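PDB 2Q88: putative ABC transporter amino acid-binding protein from Sinorhizobium meliloti, which binds the compatible solute ectoine and probably delivers it to an ABC transporter for uptake in osmoprotection. Local coordinates for residues K47-A52 and R215-V220. Residues are numbered along the deposited sequence; the frame is centred on the assembly and turned at random.
With CD (cadmium ion), chain D.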
loop_
_atom_site.group_PDB
_atom_site.type_symbol
_atom_site.label_atom_id
_atom_site.label_comp_id
_atom_site.label_asym_id
_atom_site.label_seq_id
_atom_site.Cartn_x
_atom_site.Cartn_y
_atom_site.Cartn_z
ATOM N N LYS A 47 18.519 0.540 -9.217
ATOM C CA LYS A 47 19.908 0.992 -9.312
ATOM C C LYS A 47 20.845 -0.196 -9.510
ATOM O O LYS A 47 21.736 -0.163 -10.370
ATOM C CB LYS A 47 20.325 1.785 -8.071
ATOM C CG LYS A 47 21.729 2.365 -8.206
ATOM C CD LYS A 47 22.225 3.082 -6.961
ATOM C CE LYS A 47 23.727 3.350 -7.089
ATOM N NZ LYS A 47 24.235 4.261 -6.020
ATOM N N ARG A 48 20.626 -1.250 -8.722
ATOM C CA ARG A 48 21.452 -2.459 -8.785
ATOM C C ARG A 48 21.308 -3.160 -10.118
ATOM O O ARG A 48 22.258 -3.773 -10.589
ATOM C CB ARG A 48 21.091 -3.411 -7.646
ATOM C CG ARG A 48 21.665 -2.964 -6.318
ATOM C CD ARG A 48 21.052 -3.638 -5.103
ATOM N NE ARG A 48 21.453 -2.927 -3.894
ATOM C CZ ARG A 48 22.435 -3.300 -3.082
ATOM N NH1 ARG A 48 23.125 -4.408 -3.318
ATOM N NH2 ARG A 48 22.714 -2.567 -2.018
ATOM N N LEU A 49 20.127 -3.035 -10.729
ATOM C CA LEU A 49 19.866 -3.569 -12.059
ATOM C C LEU A 49 20.395 -2.659 -13.173
ATOM O O LEU A 49 20.269 -2.998 -14.346
ATOM C CB LEU A 49 18.361 -3.823 -12.266
ATOM C CG LEU A 49 17.710 -4.867 -11.359
ATOM C CD1 LEU A 49 16.182 -4.934 -11.570
ATOM C CD2 LEU A 49 18.368 -6.206 -11.628
ATOM N N GLY A 50 20.968 -1.514 -12.808
ATOM C CA GLY A 50 21.528 -0.586 -13.792
ATOM C C GLY A 50 20.548 0.427 -14.353
ATOM O O GLY A 50 20.792 1.007 -15.424
ATOM N N VAL A 51 19.437 0.630 -13.638
ATOM C CA VAL A 51 18.438 1.651 -13.983
ATOM C C VAL A 51 18.617 2.778 -12.977
ATOM O O VAL A 51 18.245 2.626 -11.815
ATOM C CB VAL A 51 16.992 1.095 -13.923
ATOM C CG1 VAL A 51 15.969 2.184 -14.215
ATOM C CG2 VAL A 51 16.809 -0.090 -14.882
ATOM N N ALA A 52 19.174 3.898 -13.440
ATOM C CA ALA A 52 19.723 4.967 -12.585
ATOM C C ALA A 52 18.725 5.764 -11.726
ATOM O O ALA A 52 19.110 6.352 -10.706
ATOM C CB ALA A 52 20.552 5.933 -13.437
ATOM N N ARG A 215 10.384 -8.792 -13.491
ATOM C CA ARG A 215 10.001 -9.255 -12.147
ATOM C C ARG A 215 11.049 -10.227 -11.565
ATOM O O ARG A 215 11.460 -10.065 -10.415
ATOM C CB ARG A 215 8.607 -9.893 -12.181
ATOM C CG ARG A 215 8.024 -10.284 -10.833
ATOM C CD ARG A 215 8.499 -11.620 -10.307
ATOM N NE ARG A 215 8.373 -12.673 -11.309
ATOM C CZ ARG A 215 7.273 -13.379 -11.509
ATOM N NH1 ARG A 215 6.190 -13.155 -10.771
ATOM N NH2 ARG A 215 7.256 -14.324 -12.442
ATOM N N ASP A 216 11.495 -11.203 -12.364
ATOM C CA ASP A 216 12.557 -12.149 -11.958
ATOM C C ASP A 216 13.834 -11.453 -11.528
ATOM O O ASP A 216 14.394 -11.773 -10.484
ATOM C CB ASP A 216 12.922 -13.120 -13.090
ATOM C CG ASP A 216 11.796 -14.053 -13.462
ATOM O OD1 ASP A 216 10.749 -14.082 -12.777
ATOM O OD2 ASP A 216 11.897 -14.812 -14.445
ATOM N N ALA A 217 14.313 -10.530 -12.364
ATOM C CA ALA A 217 15.510 -9.740 -12.072
ATOM C C ALA A 217 15.385 -8.908 -10.789
ATOM O O ALA A 217 16.310 -8.850 -9.967
ATOM C CB ALA A 217 15.831 -8.840 -13.258
ATOM N N PHE A 218 14.239 -8.261 -10.628
ATOM C CA PHE A 218 13.917 -7.526 -9.414
ATOM C C PHE A 218 13.980 -8.478 -8.208
ATOM O O PHE A 218 14.579 -8.165 -7.183
ATOM C CB PHE A 218 12.518 -6.918 -9.570
ATOM C CG PHE A 218 12.105 -6.005 -8.449
ATOM C CD1 PHE A 218 11.409 -6.506 -7.338
ATOM C CD2 PHE A 218 12.378 -4.641 -8.508
ATOM C CE1 PHE A 218 11.010 -5.649 -6.297
ATOM C CE2 PHE A 218 11.984 -3.779 -7.462
ATOM C CZ PHE A 218 11.294 -4.291 -6.366
ATOM N N ASP A 219 13.385 -9.658 -8.357
ATOM C CA ASP A 219 13.342 -10.648 -7.288
ATOM C C ASP A 219 14.714 -11.185 -6.897
ATOM O O ASP A 219 14.955 -11.432 -5.728
ATOM C CB ASP A 219 12.418 -11.804 -7.668
ATOM C CG ASP A 219 10.986 -11.572 -7.218
ATOM O OD1 ASP A 219 10.769 -10.651 -6.412
ATOM O OD2 ASP A 219 10.024 -12.275 -7.596
ATOM N N VAL A 220 15.613 -11.347 -7.869
ATOM C CA VAL A 220 16.969 -11.815 -7.578
ATOM C C VAL A 220 17.663 -10.819 -6.631
ATOM O O VAL A 220 18.277 -11.215 -5.639
ATOM C CB VAL A 220 17.784 -12.076 -8.882
ATOM C CG1 VAL A 220 19.271 -12.190 -8.601
ATOM C CG2 VAL A 220 17.296 -13.355 -9.573
HETATM CD CD CD D . 11.090 -16.181 -15.919
HETATM O O HOH W 1 12.020 -15.340 -17.956
HETATM O O HOH W 2 10.464 -16.956 -14.635
HETATM O O HOH W 3 9.647 -18.037 -16.775
#
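Leu49 meets the helix 212-228 at Ala217 and Phe218, and its two methyls supply the closest approaches between the two segments. Its CB points toward that helix; chi1 -63° puts CG anti to the carbonyl carbon, and chi2 175° then spreads CD1 and CD2 towards the helix backbone. CB and CG stand back. CD2 lies over Ala217, 3.7 Å from Ala217 O and 4.0 Å from Ala217 CB, the one apolar side-chain pair of the contact. CD1 settles against the next residue, 4.0 Å from Phe218 N, so the two methyls straddle the link between Ala217 and Phe218. The Phe218 side chain starts out away from Leu49 and heads into the interior. No hydrogen bond joins the segments, which bury 110 Å² in all. Leu49 follows the last turn of helix 37-48, which Gly50 closes in a Schellman motif with positive phi, Gly50 N bonding Lys47 O at 2.9 Å. On helix 212-228, Asp216 turns instead to a cadmium ion, bound through Asp216 OD2 at 2.2 Å together with Glu212 and waters, while Asp216 OD1 accepts a hydrogen bond from Arg215 NE (3.1 Å), part of a salt bridge, lying 13° out of the guanidinium plane. In this family 3 solute-binding protein the contact thus packs the C-terminal end of helix 37-48 against helix 212-228; none of its residues line the ectoine pocket. Leu49 also touches Leu6 of helix 5-12 and Glu221, and Phe218 packs on Ile45 of helix 37-48 and edge-to-face with Phe207 of strand 206-207.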